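Local coordinates for protein arabinogalactan endo-1,4-beta-galactosidase (Ignisphaera aggregans, PDB 7OSK) that probably hydrolyses internal beta-1,4-galactosidic bonds of galactan or arabinogalactan with its glycoside hydrolase family 53 catalytic domain, at residues L93-D98 with Y166-N171; I133-S138 with K174-H179; V186-E191 with S218-V223. All coordinates share one frame; numbering follows the deposited sequence.

Interaction 1. Residues L93-D98 with Y166-N171; sequences LRVWND and YNWTYN
Asn97 and Val95 meet the indole of Trp168 on the outer side of an eight-stranded beta/alpha (TIM) barrel, where segment 93-98 faces helix 158-178. The main component is an amide-aromatic stack: the carboxamide of Asn97 lies over one face of the indole, the two planes only 10° apart. Asn97 ND2 sits 3.6 Å above the plane, over the ring centre, and Asn97 OD1 comes 3.4 Å from Trp168 CZ2. With no hydrogen bond linking the segments, the stack rests on flat overlap. The torsion of Trp168 explains its reach, since CG anti to the backbone N (chi1 -177°) projects the indole from the helix toward Val95 and Asn97.

The apolar component is smaller. Val95 touches the indole at its edge, near the ring plane, and also packs on Leu114 and Met117 of helix 114-126. Outside these segments, Phe135 of the neighbouring strand meets the indole nearly at right angles. Replacing Trp168 by an alanine removes the whole indole, and the Asn97 amide would probably lose its stacking surface while a gap opens beside Val95. That edge contact is made by Val95 CG1, 4.2 Å from Trp168 CH2.

Interaction 2. Residues I133-S138 with K174-H179; sequences IDFHYS and KYMAEH
Ile133, the first residue of segment 133-138, meets Met176 of helix 158-178 tip to tip. Its CG1 and CD1 both lie at the end of the thioether: Ile133 CD1 is 3.6 Å from Met176 CE, and Ile133 CG1 is 4.0 Å from Met176 SD. Met176 sets out from the helix with CG anti to its carbonyl carbon, then bends at chi3 (68°), which swings the CE methyl round to Ile133. On the strand side, Ile133 CG2 lies over one face of the Phe135 ring, toward its rim.

Asp134, on the alternate side of the strand, touches Gln187 of the adjoining strand. Phe135 again faces the helix, and its CZ approaches Met176 SD obliquely at 4.5 Å, a looser contact than that of Ile133. At His136 the chain leaves the contact, and that imidazole packs edge-to-face with Trp96. Tyr137 carries one face of its ring against Phe135 CB.

Across from them, His179 ND1 donates to Tyr175 O at 2.7 Å, the N-H...O angle being 146°, so the imidazole of His179 folds back onto the carbonyl of Tyr175, four residues earlier. Alternate strand residues turned outward onto the helix that follows in the chain are the hallmark of a beta-alpha unit in a TIM barrel.

Interaction 3. Residues V186-E191 with S218-V223; sequences VQIGNE and SAVKDV
Within the beta-alpha-beta unit of the TIM barrel made of strand 185-188, helix 206-223 and strand 228-234, Val186 and Ile188 pack the first strand against the helix through Val220. Val186 and Val220 have the nearest CA atoms across the two segments, 7.9 Å apart, and their side chains point at each other but pass alongside rather than meeting end to end. Each branch of one valine finds a branch of the other: Val186 CG1 lies 4.1 Å from Val220 CG2, while Val186 CG2 lies 4.2 Å from Val220 CG1. The first torsions match, with CG1 anti to the backbone N in both (chi1 170° in Val186 and 180° in Val220), and this presents both methyls of each residue to the interface.

Two residues on, Ile188 extends the same outward row. Its CD1 reaches Val220 CG2 at 4.2 Å, so that one methyl of the helix is shared by both strand residues. Ile229 of strand 228-234 touches Ile188 and Val220 as well, while Leu173 of helix 158-178 packs on Val220 from the preceding helix.

After Ile188, Gly189 adopts backbone angles (85/162) at which a CB would press on the carbonyl O of Ile188. Asn190 and Glu191 then lead away from the helix, a position consistent with the acid/base site of clan GH-A enzymes; Glu191 OE2 is hydrogen-bonded to Ser261 OG. Between these two segments the cohesion is that of buried aliphatic groups at ordinary van der Waals separations, with no polar pair to set a direction.

In the fold
The three contacts cover neighbouring strands 90-95, 130-135 and 185-188 on one side of the barrel. Interactions 1 and 2 share helix 158-178 and have centres about 5 Å apart; interaction 3 is centred about 9 Å from each. Backbone bonds stitch the strands, with Leu93 O 2.7 Å from Asp134 N and Ile133 O 2.8 Å from Gln187 N. Thr169 OG1 lies 2.8 Å from Tyr137 OH, linking interactions 1 and 2, and Tyr166 OH lies 2.8 Å from Asp222 OD2, tying helix 158-178 to helix 206-223. The contacting side chains face outward, whereas the strands run toward the barrel mouth, where family 53 enzymes probably bind substrate. All three contacts lie away from the calcium ion.

Interaction 1. Residues L93-D98 with Y166-N171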
loop_
_atom_site.group_PDB
_atom_site.type_symbol
_atom_site.label_atom_id
_atom_site.label_comp_id
_atom_site.label_asym_id
_atom_site.label_seq_id
_atom_site.Cartn_x
_atom_site.Cartn_y
_atom_site.Cartn_z
ATOM N N LEU A 93 -0.910 1.715 -5.731
ATOM C CA LEU A 93 -0.075 2.881 -6.007
ATOM C C LEU A 93 -0.464 4.051 -5.118
ATOM O O LEU A 93 -1.641 4.394 -5.011
ATOM C CB LEU A 93 -0.195 3.293 -7.477
ATOM C CG LEU A 93 0.258 2.283 -8.533
ATOM C CD1 LEU A 93 -0.149 2.761 -9.914
ATOM C CD2 LEU A 93 1.761 2.060 -8.461
ATOM N N ARG A 94 0.529 4.662 -4.479
ATOM C CA ARG A 94 0.303 5.883 -3.718
ATOM C C ARG A 94 0.400 7.082 -4.651
ATOM O O ARG A 94 1.081 7.024 -5.673
ATOM C CB ARG A 94 1.310 6.015 -2.570
ATOM C CG ARG A 94 2.763 6.045 -3.006
ATOM C CD ARG A 94 3.690 6.318 -1.831
ATOM N NE ARG A 94 5.098 6.201 -2.207
ATOM C CZ ARG A 94 5.782 5.059 -2.226
ATOM N NH1 ARG A 94 5.194 3.917 -1.892
ATOM N NH2 ARG A 94 7.058 5.059 -2.582
ATOM N N VAL A 95 -0.290 8.162 -4.295
ATOM C CA VAL A 95 -0.281 9.382 -5.095
ATOM C C VAL A 95 -0.099 10.605 -4.201
ATOM O O VAL A 95 -0.935 10.890 -3.341
ATOM C CB VAL A 95 -1.586 9.533 -5.920
ATOM C CG1 VAL A 95 -1.609 10.866 -6.661
ATOM C CG2 VAL A 95 -1.737 8.382 -6.901
ATOM N N TRP A 96 1.004 11.316 -4.414
ATOM C CA TRP A 96 1.261 12.579 -3.734
ATOM C C TRP A 96 0.828 13.723 -4.639
ATOM O O TRP A 96 0.943 13.633 -5.862
ATOM C CB TRP A 96 2.741 12.708 -3.367
ATOM C CG TRP A 96 3.197 11.712 -2.339
ATOM C CD1 TRP A 96 2.509 11.302 -1.232
ATOM C CD2 TRP A 96 4.436 10.995 -2.326
ATOM N NE1 TRP A 96 3.245 10.378 -0.532
ATOM C CE2 TRP A 96 4.433 10.174 -1.183
ATOM C CE3 TRP A 96 5.548 10.969 -3.172
ATOM C CZ2 TRP A 96 5.497 9.334 -0.864
ATOM C CZ3 TRP A 96 6.607 10.134 -2.850
ATOM C CH2 TRP A 96 6.571 9.328 -1.708
ATOM N N ASN A 97 0.322 14.796 -4.039
ATOM C CA ASN A 97 -0.223 15.909 -4.805
ATOM C C ASN A 97 0.851 16.635 -5.604
ATOM O O ASN A 97 0.711 16.830 -6.812
ATOM C CB ASN A 97 -0.935 16.892 -3.876
ATOM C CG ASN A 97 -2.148 16.280 -3.199
ATOM O OD1 ASN A 97 -2.184 15.081 -2.921
ATOM N ND2 ASN A 97 -3.154 17.104 -2.935
ATOM N N ASP A 98 1.920 17.030 -4.921
ATOM C CA ASP A 98 3.019 17.752 -5.553
ATOM C C ASP A 98 4.338 17.442 -4.851
ATOM O O ASP A 98 4.809 18.235 -4.036
ATOM C CB ASP A 98 2.751 19.259 -5.532
ATOM C CG ASP A 98 3.849 20.057 -6.205
ATOM O OD1 ASP A 98 4.433 19.558 -7.188
ATOM O OD2 ASP A 98 4.129 21.184 -5.750
ATOM N N TYR A 166 -12.230 17.900 -2.132
ATOM C CA TYR A 166 -13.269 17.447 -3.045
ATOM C C TYR A 166 -12.863 17.688 -4.491
ATOM O O TYR A 166 -12.845 16.760 -5.301
ATOM C CB TYR A 166 -14.599 18.148 -2.762
ATOM C CG TYR A 166 -15.659 17.820 -3.791
ATOM C CD1 TYR A 166 -16.410 16.655 -3.695
ATOM C CD2 TYR A 166 -15.897 18.666 -4.869
ATOM C CE1 TYR A 166 -17.373 16.346 -4.638
ATOM C CE2 TYR A 166 -16.857 18.364 -5.815
ATOM C CZ TYR A 166 -17.592 17.203 -5.695
ATOM O OH TYR A 166 -18.549 16.899 -6.635
ATOM N N ASN A 167 -12.536 18.938 -4.807
ATOM C CA ASN A 167 -12.232 19.327 -6.178
ATOM C C ASN A 167 -10.975 18.655 -6.716
ATOM O O ASN A 167 -10.886 18.362 -7.907
ATOM C CB ASN A 167 -12.081 20.843 -6.275
ATOM C CG ASN A 167 -11.945 21.318 -7.704
ATOM O OD1 ASN A 167 -10.838 21.542 -8.197
ATOM N ND2 ASN A 167 -13.077 21.466 -8.385
ATOM N N TRP A 168 -10.004 18.414 -5.842
ATOM C CA TRP A 168 -8.770 17.758 -6.256
ATOM C C TRP A 168 -9.008 16.272 -6.491
ATOM O O TRP A 168 -8.554 15.719 -7.492
ATOM C CB TRP A 168 -7.665 17.951 -5.215
ATOM C CG TRP A 168 -6.362 17.358 -5.649
ATOM C CD1 TRP A 168 -5.402 17.958 -6.411
ATOM C CD2 TRP A 168 -5.880 16.042 -5.359
ATOM N NE1 TRP A 168 -4.351 17.097 -6.613
ATOM C CE2 TRP A 168 -4.618 15.914 -5.977
ATOM C CE3 TRP A 168 -6.390 14.959 -4.638
ATOM C CZ2 TRP A 168 -3.861 14.749 -5.892
ATOM C CZ3 TRP A 168 -5.636 13.801 -4.555
ATOM C CH2 TRP A 168 -4.385 13.705 -5.180
ATOM N N THR A 169 -9.722 15.633 -5.568
ATOM C CA THR A 169 -10.037 14.214 -5.688
ATOM C C THR A 169 -10.881 13.950 -6.927
ATOM O O THR A 169 -10.659 12.975 -7.645
ATOM C CB THR A 169 -10.791 13.692 -4.452
ATOM O OG1 THR A 169 -10.006 13.930 -3.277
ATOM C CG2 THR A 169 -11.070 12.198 -4.577
ATOM N N TYR A 170 -11.859 14.819 -7.162
ATOM C CA TYR A 170 -12.738 14.682 -8.313
ATOM C C TYR A 170 -11.926 14.749 -9.597
ATOM O O TYR A 170 -11.969 13.833 -10.418
ATOM C CB TYR A 170 -13.815 15.769 -8.305
ATOM C CG TYR A 170 -14.728 15.721 -9.509
ATOM C CD1 TYR A 170 -15.803 14.844 -9.556
ATOM C CD2 TYR A 170 -14.512 16.552 -10.601
ATOM C CE1 TYR A 170 -16.636 14.794 -10.655
ATOM C CE2 TYR A 170 -15.340 16.510 -11.704
ATOM C CZ TYR A 170 -16.402 15.629 -11.727
ATOM O OH TYR A 170 -17.229 15.584 -12.826
ATOM N N ASN A 171 -11.178 15.835 -9.756
ATOM C CA ASN A 171 -10.344 16.032 -10.934
ATOM C C ASN A 171 -9.246 14.977 -11.034
ATOM O O ASN A 171 -8.866 14.573 -12.132
ATOM C CB ASN A 171 -9.726 17.430 -10.917
ATOM C CG ASN A 171 -10.726 18.517 -11.275
ATOM O OD1 ASN A 171 -11.569 18.337 -12.155
ATOM N ND2 ASN A 171 -10.634 19.655 -10.595
#

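Interaction 2. Residues I133-S138 with K174-H179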
loop_
_atom_site.group_PDB
_atom_site.type_symbol
_atom_site.label_atom_id
_atom_site.label_comp_id
_atom_site.label_asym_id
_atom_site.label_seq_id
_atom_site.Cartn_x
_atom_site.Cartn_y
_atom_site.Cartn_z
ATOM N N ILE A 133 -5.688 2.874 -5.576
ATOM C CA ILE A 133 -4.963 4.134 -5.477
ATOM C C ILE A 133 -5.039 4.674 -4.060
ATOM O O ILE A 133 -6.115 4.758 -3.466
ATOM C CB ILE A 133 -5.502 5.187 -6.464
ATOM C CG1 ILE A 133 -5.133 4.796 -7.897
ATOM C CG2 ILE A 133 -4.954 6.581 -6.135
ATOM C CD1 ILE A 133 -3.639 4.763 -8.186
ATOM N N ASP A 134 -3.873 5.051 -3.547
ATOM C CA ASP A 134 -3.723 5.516 -2.178
ATOM C C ASP A 134 -3.364 6.999 -2.146
ATOM O O ASP A 134 -2.191 7.365 -2.150
ATOM C CB ASP A 134 -2.654 4.679 -1.469
ATOM C CG ASP A 134 -2.252 5.248 -0.121
ATOM O OD1 ASP A 134 -3.103 5.861 0.553
ATOM O OD2 ASP A 134 -1.079 5.077 0.271
ATOM N N PHE A 135 -4.384 7.849 -2.132
ATOM C CA PHE A 135 -4.174 9.289 -2.023
ATOM C C PHE A 135 -3.713 9.663 -0.617
ATOM O O PHE A 135 -4.515 9.709 0.313
ATOM C CB PHE A 135 -5.457 10.054 -2.365
ATOM C CG PHE A 135 -5.928 9.854 -3.777
ATOM C CD1 PHE A 135 -5.219 10.387 -4.839
ATOM C CD2 PHE A 135 -7.088 9.145 -4.040
ATOM C CE1 PHE A 135 -5.653 10.209 -6.135
ATOM C CE2 PHE A 135 -7.526 8.964 -5.336
ATOM C CZ PHE A 135 -6.808 9.499 -6.385
ATOM N N HIS A 136 -2.421 9.932 -0.465
ATOM C CA HIS A 136 -1.875 10.325 0.829
ATOM C C HIS A 136 -2.424 11.679 1.272
ATOM O O HIS A 136 -2.397 12.003 2.460
ATOM C CB HIS A 136 -0.345 10.372 0.778
ATOM C CG HIS A 136 0.300 9.021 0.785
ATOM N ND1 HIS A 136 1.429 8.738 1.523
ATOM C CD2 HIS A 136 -0.027 7.875 0.145
ATOM C CE1 HIS A 136 1.768 7.473 1.337
ATOM N NE2 HIS A 136 0.900 6.928 0.505
ATOM N N TYR A 137 -2.941 12.451 0.318
ATOM C CA TYR A 137 -3.378 13.821 0.573
ATOM C C TYR A 137 -2.263 14.593 1.274
ATOM O O TYR A 137 -2.479 15.289 2.263
ATOM C CB TYR A 137 -4.673 13.835 1.390
ATOM C CG TYR A 137 -5.862 13.323 0.606
ATOM C CD1 TYR A 137 -6.437 14.093 -0.400
ATOM C CD2 TYR A 137 -6.402 12.070 0.860
ATOM C CE1 TYR A 137 -7.517 13.630 -1.128
ATOM C CE2 TYR A 137 -7.486 11.599 0.136
ATOM C CZ TYR A 137 -8.038 12.383 -0.855
ATOM O OH TYR A 137 -9.114 11.917 -1.575
ATOM N N SER A 138 -1.061 14.440 0.729
ATOM C CA SER A 138 0.133 15.124 1.199
ATOM C C SER A 138 1.072 15.246 0.007
ATOM O O SER A 138 0.899 14.539 -0.985
ATOM C CB SER A 138 0.791 14.353 2.344
ATOM O OG SER A 138 1.991 14.980 2.763
ATOM N N LYS A 174 -10.998 11.933 -12.235
ATOM C CA LYS A 174 -11.432 12.252 -13.592
ATOM C C LYS A 174 -10.255 12.168 -14.558
ATOM O O LYS A 174 -10.428 11.837 -15.732
ATOM C CB LYS A 174 -12.064 13.647 -13.657
ATOM C CG LYS A 174 -13.589 13.655 -13.654
ATOM C CD LYS A 174 -14.156 13.021 -14.920
ATOM C CE LYS A 174 -15.673 13.049 -14.931
ATOM N NZ LYS A 174 -16.226 12.215 -16.032
ATOM N N TYR A 175 -9.060 12.475 -14.059
ATOM C CA TYR A 175 -7.845 12.382 -14.860
ATOM C C TYR A 175 -7.515 10.920 -15.161
ATOM O O TYR A 175 -7.195 10.569 -16.300
ATOM C CB TYR A 175 -6.677 13.064 -14.137
ATOM C CG TYR A 175 -5.334 12.924 -14.822
ATOM C CD1 TYR A 175 -4.511 11.836 -14.561
ATOM C CD2 TYR A 175 -4.885 13.886 -15.716
ATOM C CE1 TYR A 175 -3.282 11.705 -15.178
ATOM C CE2 TYR A 175 -3.654 13.762 -16.339
ATOM C CZ TYR A 175 -2.858 12.669 -16.066
ATOM O OH TYR A 175 -1.632 12.541 -16.682
ATOM N N MET A 176 -7.610 10.070 -14.143
ATOM C CA MET A 176 -7.276 8.657 -14.291
ATOM C C MET A 176 -8.282 7.935 -15.187
ATOM O O MET A 176 -7.918 7.028 -15.937
ATOM C CB MET A 176 -7.219 7.973 -12.923
ATOM C CG MET A 176 -6.367 8.700 -11.899
ATOM S SD MET A 176 -6.006 7.728 -10.426
ATOM C CE MET A 176 -4.925 6.474 -11.114
ATOM N N ALA A 177 -9.545 8.342 -15.105
ATOM C CA ALA A 177 -10.609 7.708 -15.879
ATOM C C ALA A 177 -10.389 7.881 -17.380
ATOM O O ALA A 177 -10.727 6.996 -18.168
ATOM C CB ALA A 177 -11.965 8.276 -15.479
ATOM N N GLU A 178 -9.812 9.013 -17.769
ATOM C CA GLU A 178 -9.651 9.344 -19.182
ATOM C C GLU A 178 -8.427 8.680 -19.797
ATOM O O GLU A 178 -8.403 8.388 -20.995
ATOM C CB GLU A 178 -9.570 10.857 -19.359
ATOM C CG GLU A 178 -10.874 11.552 -19.039
ATOM C CD GLU A 178 -12.023 11.038 -19.887
ATOM O OE1 GLU A 178 -11.812 10.822 -21.102
ATOM O OE2 GLU A 178 -13.130 10.849 -19.339
ATOM N N HIS A 179 -7.415 8.435 -18.974
ATOM C CA HIS A 179 -6.252 7.674 -19.406
ATOM C C HIS A 179 -6.503 6.184 -19.194
ATOM O O HIS A 179 -5.572 5.378 -19.223
ATOM C CB HIS A 179 -5.003 8.131 -18.652
ATOM C CG HIS A 179 -4.668 9.576 -18.865
ATOM N ND1 HIS A 179 -5.480 10.600 -18.429
ATOM C CD2 HIS A 179 -3.613 10.167 -19.475
ATOM C CE1 HIS A 179 -4.939 11.759 -18.758
ATOM N NE2 HIS A 179 -3.805 11.525 -19.392
#

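Interaction 3. Residues V186-E191 with S218-V223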
loop_
_atom_site.group_PDB
_atom_site.type_symbol
_atom_site.label_atom_id
_atom_site.label_comp_id
_atom_site.label_asym_id
_atom_site.label_seq_id
_atom_site.Cartn_x
_atom_site.Cartn_y
_atom_site.Cartn_z
ATOM N N VAL A 186 -10.272 2.969 -3.933
ATOM C CA VAL A 186 -9.598 4.189 -3.514
ATOM C C VAL A 186 -9.380 4.166 -2.006
ATOM O O VAL A 186 -10.243 3.733 -1.245
ATOM C CB VAL A 186 -10.400 5.443 -3.919
ATOM C CG1 VAL A 186 -9.826 6.702 -3.263
ATOM C CG2 VAL A 186 -10.407 5.586 -5.434
ATOM N N GLN A 187 -8.211 4.638 -1.594
ATOM C CA GLN A 187 -7.825 4.649 -0.191
ATOM C C GLN A 187 -7.711 6.082 0.320
ATOM O O GLN A 187 -6.752 6.792 0.023
ATOM C CB GLN A 187 -6.512 3.880 -0.017
ATOM C CG GLN A 187 -5.774 4.144 1.281
ATOM C CD GLN A 187 -4.627 3.169 1.542
ATOM O OE1 GLN A 187 -3.793 3.416 2.411
ATOM N NE2 GLN A 187 -4.583 2.063 0.800
ATOM N N ILE A 188 -8.711 6.491 1.094
ATOM C CA ILE A 188 -8.814 7.867 1.566
ATOM C C ILE A 188 -7.781 8.135 2.658
ATOM O O ILE A 188 -8.040 7.923 3.843
ATOM C CB ILE A 188 -10.230 8.180 2.118
ATOM C CG1 ILE A 188 -11.321 7.697 1.156
ATOM C CG2 ILE A 188 -10.383 9.673 2.392
ATOM C CD1 ILE A 188 -11.292 8.351 -0.213
ATOM N N GLY A 189 -6.606 8.604 2.249
ATOM C CA GLY A 189 -5.519 8.849 3.179
ATOM C C GLY A 189 -4.718 7.585 3.422
ATOM O O GLY A 189 -5.201 6.487 3.144
ATOM N N ASN A 190 -3.498 7.735 3.935
ATOM C CA ASN A 190 -2.650 6.582 4.234
ATOM C C ASN A 190 -2.391 6.450 5.726
ATOM O O ASN A 190 -1.774 7.323 6.338
ATOM C CB ASN A 190 -1.314 6.671 3.494
ATOM C CG ASN A 190 -0.547 5.358 3.525
ATOM O OD1 ASN A 190 -0.946 4.384 2.888
ATOM N ND2 ASN A 190 0.554 5.326 4.270
ATOM N N GLU A 191 -2.852 5.338 6.294
ATOM C CA GLU A 191 -2.720 5.071 7.720
ATOM C C GLU A 191 -3.202 6.272 8.532
ATOM O O GLU A 191 -2.424 6.938 9.219
ATOM C CB GLU A 191 -1.270 4.723 8.063
ATOM C CG GLU A 191 -0.770 3.471 7.359
ATOM C CD GLU A 191 0.664 3.126 7.706
ATOM O OE1 GLU A 191 1.255 3.808 8.567
ATOM O OE2 GLU A 191 1.200 2.166 7.117
ATOM N N SER A 218 -17.231 11.890 -1.167
ATOM C CA SER A 218 -18.240 12.462 -2.052
ATOM C C SER A 218 -17.670 12.653 -3.450
ATOM O O SER A 218 -18.370 12.472 -4.444
ATOM C CB SER A 218 -18.756 13.797 -1.513
ATOM O OG SER A 218 -19.694 13.599 -0.470
ATOM N N ALA A 219 -16.392 13.012 -3.519
ATOM C CA ALA A 219 -15.735 13.233 -4.799
ATOM C C ALA A 219 -15.611 11.927 -5.577
ATOM O O ALA A 219 -15.910 11.881 -6.769
ATOM C CB ALA A 219 -14.365 13.861 -4.591
ATOM N N VAL A 220 -15.177 10.869 -4.897
ATOM C CA VAL A 220 -14.985 9.571 -5.536
ATOM C C VAL A 220 -16.279 9.056 -6.160
ATOM O O VAL A 220 -16.290 8.593 -7.301
ATOM C CB VAL A 220 -14.473 8.515 -4.534
ATOM C CG1 VAL A 220 -14.276 7.167 -5.228
ATOM C CG2 VAL A 220 -13.180 8.975 -3.882
ATOM N N LYS A 221 -17.366 9.142 -5.398
ATOM C CA LYS A 221 -18.646 8.572 -5.809
ATOM C C LYS A 221 -19.250 9.372 -6.965
ATOM O O LYS A 221 -19.976 8.824 -7.796
ATOM C CB LYS A 221 -19.626 8.530 -4.626
ATOM C CG LYS A 221 -19.026 8.026 -3.305
ATOM C CD LYS A 221 -19.223 6.534 -3.104
ATOM C CE LYS A 221 -20.638 6.206 -2.647
ATOM N NZ LYS A 221 -20.706 5.995 -1.173
ATOM N N ASP A 222 -18.946 10.667 -7.016
ATOM C CA ASP A 222 -19.444 11.537 -8.080
ATOM C C ASP A 222 -18.785 11.201 -9.418
ATOM O O ASP A 222 -19.378 11.401 -10.479
ATOM C CB ASP A 222 -19.204 13.010 -7.735
ATOM C CG ASP A 222 -20.142 13.523 -6.656
ATOM O OD1 ASP A 222 -21.247 12.963 -6.496
ATOM O OD2 ASP A 222 -19.771 14.501 -5.972
ATOM N N VAL A 223 -17.555 10.695 -9.363
ATOM C CA VAL A 223 -16.876 10.216 -10.562
ATOM C C VAL A 223 -17.437 8.848 -10.930
ATOM O O VAL A 223 -17.714 8.569 -12.097
ATOM C CB VAL A 223 -15.347 10.116 -10.364
ATOM C CG1 VAL A 223 -14.664 9.696 -11.663
ATOM C CG2 VAL A 223 -14.780 11.440 -9.875
#